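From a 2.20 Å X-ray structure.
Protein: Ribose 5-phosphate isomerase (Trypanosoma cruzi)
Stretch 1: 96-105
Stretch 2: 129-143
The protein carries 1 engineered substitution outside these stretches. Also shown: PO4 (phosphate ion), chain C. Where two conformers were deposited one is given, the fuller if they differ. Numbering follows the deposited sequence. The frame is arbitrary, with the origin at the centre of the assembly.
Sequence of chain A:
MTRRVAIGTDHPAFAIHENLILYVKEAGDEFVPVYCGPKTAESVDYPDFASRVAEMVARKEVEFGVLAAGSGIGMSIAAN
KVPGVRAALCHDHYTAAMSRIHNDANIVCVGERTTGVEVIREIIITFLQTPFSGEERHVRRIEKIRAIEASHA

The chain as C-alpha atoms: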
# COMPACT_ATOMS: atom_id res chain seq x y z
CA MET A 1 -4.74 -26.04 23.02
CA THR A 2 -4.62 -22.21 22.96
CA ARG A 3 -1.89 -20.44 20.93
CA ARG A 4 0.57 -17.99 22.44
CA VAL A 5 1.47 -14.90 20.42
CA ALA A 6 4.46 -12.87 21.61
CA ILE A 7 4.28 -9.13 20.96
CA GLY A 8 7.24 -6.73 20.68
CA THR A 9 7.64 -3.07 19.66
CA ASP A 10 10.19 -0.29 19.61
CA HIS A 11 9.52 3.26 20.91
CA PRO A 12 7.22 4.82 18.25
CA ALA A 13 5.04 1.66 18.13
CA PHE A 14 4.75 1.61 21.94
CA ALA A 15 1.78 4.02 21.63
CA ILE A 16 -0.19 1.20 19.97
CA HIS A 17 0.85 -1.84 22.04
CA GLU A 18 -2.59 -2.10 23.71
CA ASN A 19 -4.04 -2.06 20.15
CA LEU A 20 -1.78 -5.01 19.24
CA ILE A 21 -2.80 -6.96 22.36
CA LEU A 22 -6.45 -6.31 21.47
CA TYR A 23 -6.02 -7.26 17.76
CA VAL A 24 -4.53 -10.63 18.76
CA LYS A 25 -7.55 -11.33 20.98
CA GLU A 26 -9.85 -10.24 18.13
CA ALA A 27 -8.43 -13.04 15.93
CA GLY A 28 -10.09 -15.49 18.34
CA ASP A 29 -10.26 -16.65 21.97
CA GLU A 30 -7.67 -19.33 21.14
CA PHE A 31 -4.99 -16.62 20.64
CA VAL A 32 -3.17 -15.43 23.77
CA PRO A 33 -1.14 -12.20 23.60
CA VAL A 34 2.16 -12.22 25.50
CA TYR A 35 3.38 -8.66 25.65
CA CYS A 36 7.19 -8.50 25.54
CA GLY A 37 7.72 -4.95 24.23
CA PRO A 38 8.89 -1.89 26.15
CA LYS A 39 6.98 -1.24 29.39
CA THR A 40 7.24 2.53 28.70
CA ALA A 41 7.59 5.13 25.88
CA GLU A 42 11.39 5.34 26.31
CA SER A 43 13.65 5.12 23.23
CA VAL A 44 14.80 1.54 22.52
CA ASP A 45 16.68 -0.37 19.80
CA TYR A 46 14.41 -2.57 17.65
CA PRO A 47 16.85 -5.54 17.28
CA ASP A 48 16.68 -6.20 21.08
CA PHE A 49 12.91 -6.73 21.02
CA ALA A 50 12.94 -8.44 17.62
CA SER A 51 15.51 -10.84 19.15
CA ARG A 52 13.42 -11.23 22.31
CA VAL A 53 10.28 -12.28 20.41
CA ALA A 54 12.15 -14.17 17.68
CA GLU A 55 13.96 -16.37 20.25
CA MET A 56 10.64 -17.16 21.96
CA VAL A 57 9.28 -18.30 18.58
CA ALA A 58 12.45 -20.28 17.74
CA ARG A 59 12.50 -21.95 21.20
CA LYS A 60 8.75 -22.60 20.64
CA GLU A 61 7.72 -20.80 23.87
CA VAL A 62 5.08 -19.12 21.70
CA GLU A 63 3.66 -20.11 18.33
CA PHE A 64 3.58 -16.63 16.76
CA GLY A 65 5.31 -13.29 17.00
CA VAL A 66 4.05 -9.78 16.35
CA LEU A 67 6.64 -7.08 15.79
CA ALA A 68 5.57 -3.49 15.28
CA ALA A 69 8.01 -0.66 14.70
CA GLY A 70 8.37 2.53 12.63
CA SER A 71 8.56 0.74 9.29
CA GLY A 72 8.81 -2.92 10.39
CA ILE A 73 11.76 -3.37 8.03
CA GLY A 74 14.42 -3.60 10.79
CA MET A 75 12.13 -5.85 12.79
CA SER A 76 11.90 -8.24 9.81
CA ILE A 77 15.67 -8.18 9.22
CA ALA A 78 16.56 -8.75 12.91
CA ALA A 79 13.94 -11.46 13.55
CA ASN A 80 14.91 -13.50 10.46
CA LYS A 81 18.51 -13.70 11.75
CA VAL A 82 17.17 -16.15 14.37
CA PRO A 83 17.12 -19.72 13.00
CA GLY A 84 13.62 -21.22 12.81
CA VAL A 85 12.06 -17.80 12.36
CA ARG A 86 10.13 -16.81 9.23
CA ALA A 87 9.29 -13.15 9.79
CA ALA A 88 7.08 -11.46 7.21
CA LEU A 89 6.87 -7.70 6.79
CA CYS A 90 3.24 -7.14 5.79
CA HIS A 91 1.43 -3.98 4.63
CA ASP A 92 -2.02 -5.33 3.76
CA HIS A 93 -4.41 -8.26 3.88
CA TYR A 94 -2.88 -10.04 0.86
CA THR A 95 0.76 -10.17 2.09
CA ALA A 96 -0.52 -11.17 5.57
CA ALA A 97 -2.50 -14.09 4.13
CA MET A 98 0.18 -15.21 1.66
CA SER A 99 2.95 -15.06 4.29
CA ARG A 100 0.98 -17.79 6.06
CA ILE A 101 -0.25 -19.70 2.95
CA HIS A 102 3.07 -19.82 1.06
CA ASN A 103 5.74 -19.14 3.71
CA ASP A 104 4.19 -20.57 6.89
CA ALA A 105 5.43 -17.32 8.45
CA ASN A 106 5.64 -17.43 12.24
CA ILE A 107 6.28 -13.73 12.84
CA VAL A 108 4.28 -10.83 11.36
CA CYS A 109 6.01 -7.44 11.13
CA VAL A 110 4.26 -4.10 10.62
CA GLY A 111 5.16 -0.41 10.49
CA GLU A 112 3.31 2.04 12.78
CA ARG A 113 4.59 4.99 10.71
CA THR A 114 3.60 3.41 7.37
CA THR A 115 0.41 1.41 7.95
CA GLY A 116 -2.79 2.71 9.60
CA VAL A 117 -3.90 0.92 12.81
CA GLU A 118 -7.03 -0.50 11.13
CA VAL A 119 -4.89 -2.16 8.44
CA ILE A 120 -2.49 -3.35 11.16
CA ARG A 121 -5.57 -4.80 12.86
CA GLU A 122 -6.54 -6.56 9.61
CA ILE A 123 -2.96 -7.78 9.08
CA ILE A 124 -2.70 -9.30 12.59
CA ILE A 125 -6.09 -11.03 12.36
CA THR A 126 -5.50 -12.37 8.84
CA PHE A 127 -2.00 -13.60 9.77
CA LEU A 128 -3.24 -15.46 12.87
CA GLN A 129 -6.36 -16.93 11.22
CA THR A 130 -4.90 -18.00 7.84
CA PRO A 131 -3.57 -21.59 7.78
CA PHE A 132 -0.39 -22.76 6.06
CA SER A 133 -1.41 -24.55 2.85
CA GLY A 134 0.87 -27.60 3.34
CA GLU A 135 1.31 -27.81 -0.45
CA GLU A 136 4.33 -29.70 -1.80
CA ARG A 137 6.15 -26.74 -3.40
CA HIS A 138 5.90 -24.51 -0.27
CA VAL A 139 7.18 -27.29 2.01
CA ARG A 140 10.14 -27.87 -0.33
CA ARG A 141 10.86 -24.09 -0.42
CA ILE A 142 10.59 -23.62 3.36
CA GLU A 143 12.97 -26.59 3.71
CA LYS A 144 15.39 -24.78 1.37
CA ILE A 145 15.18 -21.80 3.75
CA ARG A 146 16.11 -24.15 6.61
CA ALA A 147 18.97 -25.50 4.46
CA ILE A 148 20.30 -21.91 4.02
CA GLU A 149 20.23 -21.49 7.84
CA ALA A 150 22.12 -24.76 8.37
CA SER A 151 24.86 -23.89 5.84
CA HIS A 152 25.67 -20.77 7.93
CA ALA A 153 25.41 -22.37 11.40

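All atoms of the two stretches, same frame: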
# COMPACT_ATOMS: atom_id res chain seq x y z
N ALA A 96 -0.30 -10.49 4.29
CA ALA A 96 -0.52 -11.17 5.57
C ALA A 96 -1.00 -12.61 5.35
O ALA A 96 -0.50 -13.55 5.99
CB ALA A 96 -1.52 -10.39 6.44
N ALA A 97 -1.95 -12.77 4.44
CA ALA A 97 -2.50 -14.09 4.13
C ALA A 97 -1.46 -14.97 3.46
O ALA A 97 -1.28 -16.13 3.85
CB ALA A 97 -3.76 -13.97 3.27
N MET A 98 -0.77 -14.43 2.46
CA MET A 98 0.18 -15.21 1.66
C MET A 98 1.45 -15.60 2.42
O MET A 98 2.06 -16.64 2.13
CB MET A 98 0.54 -14.48 0.37
CG MET A 98 -0.63 -14.32 -0.61
SD MET A 98 -1.52 -15.83 -0.99
CE MET A 98 -0.20 -16.91 -1.55
N SER A 99 1.83 -14.76 3.39
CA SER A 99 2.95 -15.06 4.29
C SER A 99 2.70 -16.35 5.08
O SER A 99 3.63 -17.14 5.34
CB SER A 99 3.21 -13.90 5.25
OG SER A 99 2.21 -13.81 6.25
N ARG A 100 1.43 -16.55 5.43
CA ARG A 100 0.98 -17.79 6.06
C ARG A 100 0.79 -18.94 5.04
O ARG A 100 1.29 -20.04 5.25
CB ARG A 100 -0.31 -17.54 6.87
CG ARG A 100 -0.18 -16.48 7.96
CD ARG A 100 0.62 -16.97 9.19
NE ARG A 100 0.04 -18.20 9.73
CZ ARG A 100 0.64 -19.39 9.73
NH1 ARG A 100 1.89 -19.54 9.28
NH2 ARG A 100 -0.01 -20.44 10.21
N ILE A 101 0.07 -18.67 3.94
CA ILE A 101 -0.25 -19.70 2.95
C ILE A 101 0.99 -20.28 2.25
O ILE A 101 1.11 -21.51 2.12
CB ILE A 101 -1.27 -19.18 1.88
CG1 ILE A 101 -2.58 -18.71 2.54
CG2 ILE A 101 -1.57 -20.25 0.84
CD1 ILE A 101 -3.58 -18.00 1.59
N HIS A 102 1.90 -19.40 1.84
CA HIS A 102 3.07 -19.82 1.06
C HIS A 102 4.32 -20.01 1.92
O HIS A 102 5.14 -20.89 1.64
CB HIS A 102 3.36 -18.81 -0.07
CG HIS A 102 2.51 -19.00 -1.29
ND1 HIS A 102 1.14 -19.15 -1.23
CD2 HIS A 102 2.83 -19.04 -2.60
CE1 HIS A 102 0.66 -19.30 -2.45
NE2 HIS A 102 1.67 -19.23 -3.31
N ASN A 103 4.49 -19.18 2.95
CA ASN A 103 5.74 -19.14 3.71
C ASN A 103 5.65 -19.71 5.12
O ASN A 103 6.67 -19.76 5.82
CB ASN A 103 6.29 -17.72 3.76
CG ASN A 103 6.33 -17.07 2.38
OD1 ASN A 103 7.12 -17.45 1.53
ND2 ASN A 103 5.45 -16.12 2.15
N ASP A 104 4.44 -20.13 5.51
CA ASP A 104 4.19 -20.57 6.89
C ASP A 104 4.90 -19.63 7.87
O ASP A 104 5.59 -20.08 8.80
CB ASP A 104 4.65 -22.02 7.06
CG ASP A 104 4.20 -22.63 8.38
OD1 ASP A 104 3.24 -22.12 8.99
OD2 ASP A 104 4.82 -23.64 8.80
N ALA A 105 4.76 -18.32 7.63
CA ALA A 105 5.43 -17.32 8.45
C ALA A 105 5.02 -17.48 9.90
O ALA A 105 3.85 -17.74 10.18
CB ALA A 105 5.09 -15.90 7.96
N GLN A 129 -5.26 -16.06 11.67
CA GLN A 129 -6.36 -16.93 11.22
C GLN A 129 -6.08 -17.77 9.97
O GLN A 129 -6.72 -18.80 9.78
CB GLN A 129 -7.63 -16.12 11.01
CG GLN A 129 -8.27 -15.57 12.30
CD GLN A 129 -9.55 -14.78 12.03
OE1 GLN A 129 -9.90 -14.52 10.87
NE2 GLN A 129 -10.24 -14.38 13.10
N THR A 130 -5.16 -17.32 9.11
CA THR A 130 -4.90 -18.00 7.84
C THR A 130 -3.97 -19.20 8.03
O THR A 130 -2.87 -19.04 8.54
CB THR A 130 -4.28 -17.03 6.78
OG1 THR A 130 -5.08 -15.84 6.67
CG2 THR A 130 -4.19 -17.69 5.42
N PRO A 131 -4.42 -20.40 7.62
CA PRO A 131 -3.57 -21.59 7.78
C PRO A 131 -2.47 -21.68 6.73
O PRO A 131 -2.61 -21.12 5.64
CB PRO A 131 -4.55 -22.75 7.58
CG PRO A 131 -5.62 -22.20 6.67
CD PRO A 131 -5.75 -20.73 7.06
N PHE A 132 -1.39 -22.38 7.06
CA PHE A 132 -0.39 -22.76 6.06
C PHE A 132 -1.02 -23.81 5.14
O PHE A 132 -1.74 -24.68 5.61
CB PHE A 132 0.88 -23.30 6.73
CG PHE A 132 1.87 -23.91 5.77
CD1 PHE A 132 2.30 -23.22 4.64
CD2 PHE A 132 2.40 -25.18 6.02
CE1 PHE A 132 3.23 -23.79 3.76
CE2 PHE A 132 3.33 -25.76 5.16
CZ PHE A 132 3.74 -25.06 4.02
N SER A 133 -0.77 -23.70 3.84
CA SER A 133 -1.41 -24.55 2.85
C SER A 133 -0.94 -26.02 2.90
O SER A 133 -1.72 -26.93 2.58
CB SER A 133 -1.23 -23.96 1.45
OG SER A 133 0.08 -24.19 0.97
N GLY A 134 0.31 -26.25 3.30
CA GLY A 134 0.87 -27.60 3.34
C GLY A 134 1.28 -28.14 1.98
O GLY A 134 1.79 -29.25 1.88
N GLU A 135 1.08 -27.34 0.93
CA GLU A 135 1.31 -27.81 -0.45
C GLU A 135 2.78 -28.10 -0.73
O GLU A 135 3.67 -27.43 -0.20
CB GLU A 135 0.71 -26.84 -1.48
CG GLU A 135 -0.82 -26.93 -1.58
CD GLU A 135 -1.43 -25.88 -2.50
OE1 GLU A 135 -0.87 -25.60 -3.59
OE2 GLU A 135 -2.50 -25.32 -2.14
N GLU A 136 3.00 -29.12 -1.56
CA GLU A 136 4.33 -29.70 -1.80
C GLU A 136 5.43 -28.66 -2.08
O GLU A 136 6.50 -28.71 -1.48
CB GLU A 136 4.25 -30.75 -2.92
CG GLU A 136 5.60 -31.40 -3.27
CD GLU A 136 5.48 -32.58 -4.23
OE1 GLU A 136 4.85 -32.43 -5.31
OE2 GLU A 136 6.03 -33.66 -3.90
N ARG A 137 5.15 -27.73 -3.00
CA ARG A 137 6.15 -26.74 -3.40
C ARG A 137 6.56 -25.79 -2.26
O ARG A 137 7.74 -25.46 -2.15
CB ARG A 137 5.72 -25.98 -4.66
CG ARG A 137 4.52 -25.07 -4.49
CD ARG A 137 3.93 -24.68 -5.83
NE ARG A 137 2.97 -23.59 -5.69
CZ ARG A 137 1.70 -23.75 -5.35
NH1 ARG A 137 1.22 -24.97 -5.12
NH2 ARG A 137 0.89 -22.70 -5.22
N HIS A 138 5.61 -25.40 -1.41
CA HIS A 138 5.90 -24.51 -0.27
C HIS A 138 6.73 -25.20 0.80
O HIS A 138 7.66 -24.60 1.34
CB HIS A 138 4.61 -23.91 0.31
CG HIS A 138 3.72 -23.31 -0.72
ND1 HIS A 138 2.35 -23.47 -0.71
CD2 HIS A 138 4.00 -22.57 -1.82
CE1 HIS A 138 1.82 -22.86 -1.75
NE2 HIS A 138 2.80 -22.31 -2.44
N VAL A 139 6.40 -26.46 1.09
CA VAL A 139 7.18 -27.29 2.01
C VAL A 139 8.63 -27.41 1.53
O VAL A 139 9.57 -27.14 2.29
CB VAL A 139 6.55 -28.71 2.21
CG1 VAL A 139 7.49 -29.65 3.00
CG2 VAL A 139 5.19 -28.59 2.92
N ARG A 140 8.81 -27.80 0.27
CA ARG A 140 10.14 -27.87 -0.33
C ARG A 140 10.89 -26.52 -0.19
O ARG A 140 12.06 -26.50 0.20
CB ARG A 140 10.06 -28.31 -1.80
CG ARG A 140 11.44 -28.45 -2.48
CD ARG A 140 11.34 -28.83 -3.96
NE ARG A 140 10.69 -27.81 -4.78
CZ ARG A 140 9.49 -27.95 -5.34
NH1 ARG A 140 8.80 -29.07 -5.16
NH2 ARG A 140 8.97 -26.97 -6.06
N ARG A 141 10.20 -25.41 -0.46
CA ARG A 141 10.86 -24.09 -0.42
C ARG A 141 11.22 -23.64 1.01
O ARG A 141 12.30 -23.11 1.25
CB ARG A 141 10.03 -23.04 -1.16
CG ARG A 141 10.06 -23.19 -2.67
CD ARG A 141 8.81 -22.61 -3.31
NE ARG A 141 8.72 -22.93 -4.74
CZ ARG A 141 7.62 -22.74 -5.48
NH1 ARG A 141 6.52 -22.23 -4.94
NH2 ARG A 141 7.63 -23.06 -6.76
N ILE A 142 10.31 -23.86 1.95
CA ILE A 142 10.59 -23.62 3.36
C ILE A 142 11.78 -24.46 3.84
O ILE A 142 12.63 -23.98 4.59
CB ILE A 142 9.32 -23.85 4.25
CG1 ILE A 142 8.31 -22.73 4.02
CG2 ILE A 142 9.71 -23.92 5.73
CD1 ILE A 142 6.85 -23.10 4.23
N GLU A 143 11.84 -25.71 3.38
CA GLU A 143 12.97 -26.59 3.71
C GLU A 143 14.28 -26.04 3.15
O GLU A 143 15.32 -26.13 3.80
CB GLU A 143 12.68 -28.02 3.24
CG GLU A 143 13.80 -29.05 3.48
CD GLU A 143 14.40 -29.05 4.89
OE1 GLU A 143 13.66 -28.91 5.89
OE2 GLU A 143 15.65 -29.20 4.98
P PO4 C . 3.44 -20.23 -6.86
O1 PO4 C . 2.01 -20.58 -6.55
O2 PO4 C . 4.28 -21.48 -6.88
O3 PO4 C . 3.96 -19.27 -5.82
O4 PO4 C . 3.51 -19.60 -8.24
O HOH W 1 -2.63 -19.39 11.13
O HOH W 2 7.43 -21.31 0.64

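Stretch 2 leaves its helix at Thr130 and lies along the C-terminal part of the helix in stretch 1. Thr130 points toward that helix and packs against it: Thr130 CG2 sits 3.5 Å from Ile101 CG1 and 3.7 Å from Ala97 O. Thr130 O lies near the Arg100 guanidinium, 3.3 Å from Arg100 NE, and water 1 joins the two, donating to Thr130 O (2.6 Å) and accepting from Arg100 NH2 (3.0 Å). The same guanidinium is held within its own stretch by a salt bridge, Arg100 NH1 to Asp104 OD1 at 2.9 Å.

Pro131 turns away and contributes little. Phe132 (chi1 t) brings its CA within 3.3 Å of Arg100 O, a CA-H...O contact, and offers a ring face to Asp104, whose CB lies 3.8 Å from the ring centroid. Asp104 has positive phi, and its CB points toward stretch 2; one side chain thus supplies a carboxylate for Arg100 and a methylene for the phenyl ring.

Ser133 meets the carbonyl of Ile101: its N makes a weak hydrogen bond to Ile101 O at 3.4 Å, and its OG lies 3.1 Å from that oxygen. OG is also hydrogen-bonded to His138 ND1 at 2.9 Å, tying the loop to the helix that follows. Gly134, with positive phi, makes no contact across the stretches.

From the new helix, Arg137 reaches a phosphate ion, probably from the crystallisation liquor, through NE to O2 (2.8 Å) and NH2 to O1 (2.7 Å). His138 lies obliquely against the His102 ring, centroids 4.0 Å apart and planes at 36°, with His102 CA over its face. Arg141 NH1 bonds phosphate O2 at 3.1 Å. One turn after His138, Ile142 CD1 closes the contact, 3.7 Å from both Asn103 O and Asp104 CB.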